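Local atomic coordinates of uncharacterized protein (Bacteroides caccae, PDB entry 4L7A), a protein that is of unknown function but is probably a zinc-dependent metallopeptidase of the Peptidase_MA clan. Residues Lys140-His143 with His144-His148; Ala147-Leu150 with His151-Asn155. All coordinates share one frame; numbering follows the deposited sequence.

Contact 1 of 2, residues Lys140-His143 with His144-His148; sequences KVMH and HEFAH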
loop_
_atom_site.group_PDB
_atom_site.type_symbol
_atom_site.label_atom_id
_atom_site.label_comp_id
_atom_site.label_asym_id
_atom_site.label_seq_id
_atom_site.Cartn_x
_atom_site.Cartn_y
_atom_site.Cartn_z
ATOM N N LYS A 140 -2.713 -0.022 -2.518
ATOM C CA LYS A 140 -1.907 0.386 -3.686
ATOM C C LYS A 140 -0.823 1.409 -3.286
ATOM O O LYS A 140 0.379 1.244 -3.568
ATOM C CB LYS A 140 -2.801 0.901 -4.819
ATOM C CG LYS A 140 -2.153 1.849 -5.819
ATOM C CD LYS A 140 -1.297 1.046 -6.738
ATOM C CE LYS A 140 -0.388 1.939 -7.618
ATOM N NZ LYS A 140 -1.050 3.153 -8.147
ATOM N N VAL A 141 -1.249 2.507 -2.694
ATOM C CA VAL A 141 -0.280 3.533 -2.258
ATOM C C VAL A 141 0.730 3.005 -1.242
ATOM O O VAL A 141 1.915 3.358 -1.282
ATOM C CB VAL A 141 -0.997 4.755 -1.660
ATOM C CG1 VAL A 141 -0.023 5.709 -1.153
ATOM C CG2 VAL A 141 -1.811 5.424 -2.783
HETATM N N MSE A 142 0.285 2.154 -0.343
HETATM C CA MSE A 142 1.203 1.567 0.610
HETATM C C MSE A 142 2.326 0.762 -0.051
HETATM O O MSE A 142 3.485 1.014 0.223
HETATM C CB MSE A 142 0.463 0.718 1.660
HETATM C CG MSE A 142 -0.346 1.607 2.627
HETATM SE SE MSE A 142 -1.649 0.578 3.668
HETATM C CE MSE A 142 -0.444 0.187 5.160
ATOM N N HIS A 143 1.964 -0.212 -0.898
ATOM C CA HIS A 143 2.980 -0.982 -1.610
ATOM C C HIS A 143 3.882 -0.091 -2.436
ATOM O O HIS A 143 5.063 -0.364 -2.602
ATOM C CB HIS A 143 2.391 -2.090 -2.504
ATOM C CG HIS A 143 1.669 -3.136 -1.733
ATOM N ND1 HIS A 143 2.321 -3.977 -0.845
ATOM C CD2 HIS A 143 0.350 -3.442 -1.652
ATOM C CE1 HIS A 143 1.438 -4.775 -0.274
ATOM N NE2 HIS A 143 0.231 -4.458 -0.723
ATOM N N HIS A 144 3.345 0.996 -2.942
ATOM C CA HIS A 144 4.163 1.917 -3.726
ATOM C C HIS A 144 5.265 2.482 -2.794
ATOM O O HIS A 144 6.422 2.483 -3.133
ATOM C CB HIS A 144 3.317 3.037 -4.353
ATOM C CG HIS A 144 4.121 4.158 -4.950
ATOM N ND1 HIS A 144 3.980 4.559 -6.260
ATOM C CD2 HIS A 144 5.042 4.991 -4.405
ATOM C CE1 HIS A 144 4.793 5.579 -6.500
ATOM N NE2 HIS A 144 5.424 5.883 -5.373
ATOM N N GLU A 145 4.886 2.973 -1.634
ATOM C CA GLU A 145 5.839 3.588 -0.673
ATOM C C GLU A 145 6.813 2.589 -0.110
ATOM O O GLU A 145 7.989 2.931 0.073
ATOM C CB GLU A 145 5.085 4.240 0.444
ATOM C CG GLU A 145 4.238 5.448 -0.031
ATOM C CD GLU A 145 5.107 6.628 -0.453
ATOM O OE1 GLU A 145 6.139 6.897 0.237
ATOM O OE2 GLU A 145 4.800 7.255 -1.482
ATOM N N PHE A 146 6.357 1.359 0.141
ATOM C CA PHE A 146 7.282 0.334 0.604
ATOM C C PHE A 146 8.328 0.027 -0.460
ATOM O O PHE A 146 9.508 -0.056 -0.147
ATOM C CB PHE A 146 6.584 -0.910 1.094
ATOM C CG PHE A 146 5.492 -0.639 2.082
ATOM C CD1 PHE A 146 5.496 0.487 2.886
ATOM C CD2 PHE A 146 4.432 -1.515 2.200
ATOM C CE1 PHE A 146 4.446 0.722 3.780
ATOM C CE2 PHE A 146 3.417 -1.292 3.108
ATOM C CZ PHE A 146 3.420 -0.177 3.883
ATOM N N ALA A 147 7.909 -0.028 -1.712
ATOM C CA ALA A 147 8.820 -0.252 -2.770
ATOM C C ALA A 147 9.844 0.841 -2.859
ATOM O O ALA A 147 11.030 0.581 -3.053
ATOM C CB ALA A 147 8.070 -0.406 -4.110
ATOM N N HIS A 148 9.414 2.078 -2.721
ATOM C CA HIS A 148 10.326 3.168 -2.706
ATOM C C HIS A 148 11.437 3.093 -1.604
ATOM O O HIS A 148 12.593 3.390 -1.854
ATOM C CB HIS A 148 9.521 4.419 -2.587
ATOM C CG HIS A 148 10.363 5.619 -2.677
ATOM N ND1 HIS A 148 11.003 5.974 -3.845
ATOM C CD2 HIS A 148 10.741 6.522 -1.736
ATOM C CE1 HIS A 148 11.731 7.058 -3.627
ATOM N NE2 HIS A 148 11.583 7.411 -2.359
#

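Contact 2 of 2, residues Ala147-Leu150 with His151-Asn155; sequences AHIL and HQKKN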
loop_
_atom_site.group_PDB
_atom_site.type_symbol
_atom_site.label_atom_id
_atom_site.label_comp_id
_atom_site.label_asym_id
_atom_site.label_seq_id
_atom_site.Cartn_x
_atom_site.Cartn_y
_atom_site.Cartn_z
ATOM N N ALA A 147 7.909 -0.028 -1.712
ATOM C CA ALA A 147 8.820 -0.252 -2.770
ATOM C C ALA A 147 9.844 0.841 -2.859
ATOM O O ALA A 147 11.030 0.581 -3.053
ATOM C CB ALA A 147 8.070 -0.406 -4.110
ATOM N N HIS A 148 9.414 2.078 -2.721
ATOM C CA HIS A 148 10.326 3.168 -2.706
ATOM C C HIS A 148 11.437 3.093 -1.604
ATOM O O HIS A 148 12.593 3.390 -1.854
ATOM C CB HIS A 148 9.521 4.419 -2.587
ATOM C CG HIS A 148 10.363 5.619 -2.677
ATOM N ND1 HIS A 148 11.003 5.974 -3.845
ATOM C CD2 HIS A 148 10.741 6.522 -1.736
ATOM C CE1 HIS A 148 11.731 7.058 -3.627
ATOM N NE2 HIS A 148 11.583 7.411 -2.359
ATOM N N ILE A 149 11.086 2.640 -0.399
ATOM C CA ILE A 149 12.065 2.395 0.682
ATOM C C ILE A 149 13.029 1.297 0.266
ATOM O O ILE A 149 14.236 1.397 0.513
ATOM C CB ILE A 149 11.353 2.040 2.008
ATOM C CG1 ILE A 149 10.603 3.269 2.555
ATOM C CG2 ILE A 149 12.348 1.563 3.067
ATOM C CD1 ILE A 149 9.615 2.912 3.737
ATOM N N LEU A 150 12.513 0.250 -0.373
ATOM C CA LEU A 150 13.425 -0.777 -0.864
ATOM C C LEU A 150 14.461 -0.158 -1.816
ATOM O O LEU A 150 15.699 -0.437 -1.724
ATOM C CB LEU A 150 12.690 -1.915 -1.572
ATOM C CG LEU A 150 11.729 -2.752 -0.736
ATOM C CD1 LEU A 150 10.915 -3.695 -1.603
ATOM C CD2 LEU A 150 12.524 -3.530 0.371
ATOM N N HIS A 151 13.972 0.667 -2.730
ATOM C CA HIS A 151 14.857 1.320 -3.713
ATOM C C HIS A 151 15.903 2.219 -3.113
ATOM O O HIS A 151 16.992 2.241 -3.620
ATOM C CB HIS A 151 14.081 2.075 -4.742
ATOM C CG HIS A 151 13.066 1.222 -5.424
ATOM N ND1 HIS A 151 11.926 1.734 -5.981
ATOM C CD2 HIS A 151 13.013 -0.125 -5.606
ATOM C CE1 HIS A 151 11.195 0.736 -6.471
ATOM N NE2 HIS A 151 11.855 -0.401 -6.289
ATOM N N GLN A 152 15.570 2.912 -2.032
ATOM C CA GLN A 152 16.519 3.751 -1.293
ATOM C C GLN A 152 17.611 2.928 -0.642
ATOM O O GLN A 152 18.774 3.295 -0.700
ATOM C CB GLN A 152 15.812 4.593 -0.213
ATOM C CG GLN A 152 14.867 5.643 -0.813
ATOM C CD GLN A 152 14.134 6.568 0.222
ATOM O OE1 GLN A 152 13.491 6.106 1.180
ATOM N NE2 GLN A 152 14.229 7.878 -0.001
ATOM N N LYS A 153 17.238 1.790 -0.065
ATOM C CA LYS A 153 18.219 0.940 0.592
ATOM C C LYS A 153 19.077 0.162 -0.385
ATOM O O LYS A 153 20.290 0.011 -0.171
ATOM C CB LYS A 153 17.540 -0.021 1.517
ATOM C CG LYS A 153 16.938 0.615 2.769
ATOM C CD LYS A 153 16.483 -0.509 3.638
ATOM C CE LYS A 153 16.256 -0.090 5.061
ATOM N NZ LYS A 153 15.274 0.963 5.105
ATOM N N LYS A 154 18.469 -0.371 -1.446
ATOM C CA LYS A 154 19.211 -1.050 -2.508
ATOM C C LYS A 154 18.759 -0.535 -3.858
ATOM O O LYS A 154 17.660 -0.875 -4.344
ATOM C CB LYS A 154 19.045 -2.566 -2.414
ATOM C CG LYS A 154 19.619 -3.153 -1.172
ATOM C CD LYS A 154 19.478 -4.637 -1.140
ATOM C CE LYS A 154 19.772 -5.098 0.253
ATOM N NZ LYS A 154 19.709 -6.530 0.302
ATOM N N ASN A 155 19.602 0.284 -4.475
ATOM C CA ASN A 155 19.209 0.975 -5.683
ATOM C C ASN A 155 18.806 0.020 -6.802
ATOM O O ASN A 155 19.439 -1.034 -6.974
ATOM C CB ASN A 155 20.326 1.893 -6.129
ATOM C CG ASN A 155 20.451 3.113 -5.211
ATOM O OD1 ASN A 155 19.619 3.365 -4.313
ATOM N ND2 ASN A 155 21.492 3.853 -5.412
HETATM O O HOH W 1 11.386 4.347 -6.221
#

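Contact 1 of 2, residues Lys140-His143 with His144-His148
The Phe146 ring lies with one face over the backbone oxygen of Met142, which stands 3.1 Å from the ring plane, above its centre. Farther out on the ring, CZ of Phe146 meets CB of Met142 (modelled as selenomethionine) at 3.8 Å, the two side chains running side by side. Phe146 has CG anti to its own carbonyl carbon (chi1 -50°), which folds the ring back over the preceding turn. The oxygen under the ring also accepts the helical bond from Phe146 N at 2.9 Å, with a C=O...N angle of 164°. Trp73 of helix 59-81 stacks on Phe146; with an alanine here, Trp73 would probably lose its ring partner and Met142 the cover over its carbonyl and CB. His143 contacts Phe146 obliquely, its ND1 hydrogen-bonded to Tyr77 OH. Glu145 CG lies 3.4 Å from Val141 O. His144 instead puts CG anti to its backbone N (chi1 169°), which brings its ring against helix 195-208, where Ala200 touches it and Glu201 takes a hydrogen bond with its ND1 and a salt bridge from Lys140. Residues 144-148 read His-Glu-Phe-Ala-His, matching the HExxH signature of zinc peptidases, whose histidines typically bind the metal.

Contact 2 of 2, residues Ala147-Leu150 with His151-Asn155
Ala147 and His151, His148 and Gln152, Ile149 and Lys153 meet one helical turn apart, a local contact in the last turns of helix 131-153, where it runs out into a loop. The backbone evidence is four consecutive i to i+4 bonds, ending with Lys154 N to Leu150 O at 2.8 Å; Lys154 is the first residue to leave helical angles. His151, with CG anti to its carbonyl carbon (chi1 -55°), tucks its ring against the turn before, one face centred over Ala147 O at a height of 3.1 Å. That oxygen receives the bond from His151 N in the carbonyl plane, while its contact with the ring is face-on. A water in the plane of both rings is hydrogen-bonded to His148 ND1 at 2.9 Å and to His151 ND1 at 2.7 Å, tying the two imidazoles together at their edges. On another side of His148, Gln152 passes aslant with CG over a ring face, and the amide and ring planes are 40° apart. Lys153 lies alongside Ile149, its NZ 3.6 Å from Ile149 CG2 and hydrogen-bonded to Ala88 O. Leu150 packs on Tyr239, Met240 and Trp244 of helix 211-244, and Lys154 makes a cation-pi contact with Trp244 while its NZ reaches Ser243 O. The segment is thus the C-terminal end of an HExxH helix, beginning at the last two residues of the motif, Ala147 and His148; the second histidine of the motif, His148, shares a water with His151, three residues on.

Both contacts lie on one helix, 131-153, in chain order: contact 1 spans its middle, and contact 2 starts on Ala147 and His148, where contact 1 stops. Their centres are 10 Å apart, at about 5 Å and 15 Å from the centre of the chain, so the helix passes from a buried middle to a more exposed end. Helix 195-208 touches both, whereas helix 59-81 flanks contact 1 and helix 211-244 flanks contact 2. The shared His148 closes the HExxH sequence of the first contact and anchors the water of the second. The HExxH sequence and the family are consistent with this helix carrying the zinc site, with contact 2 forming the stretch beyond it.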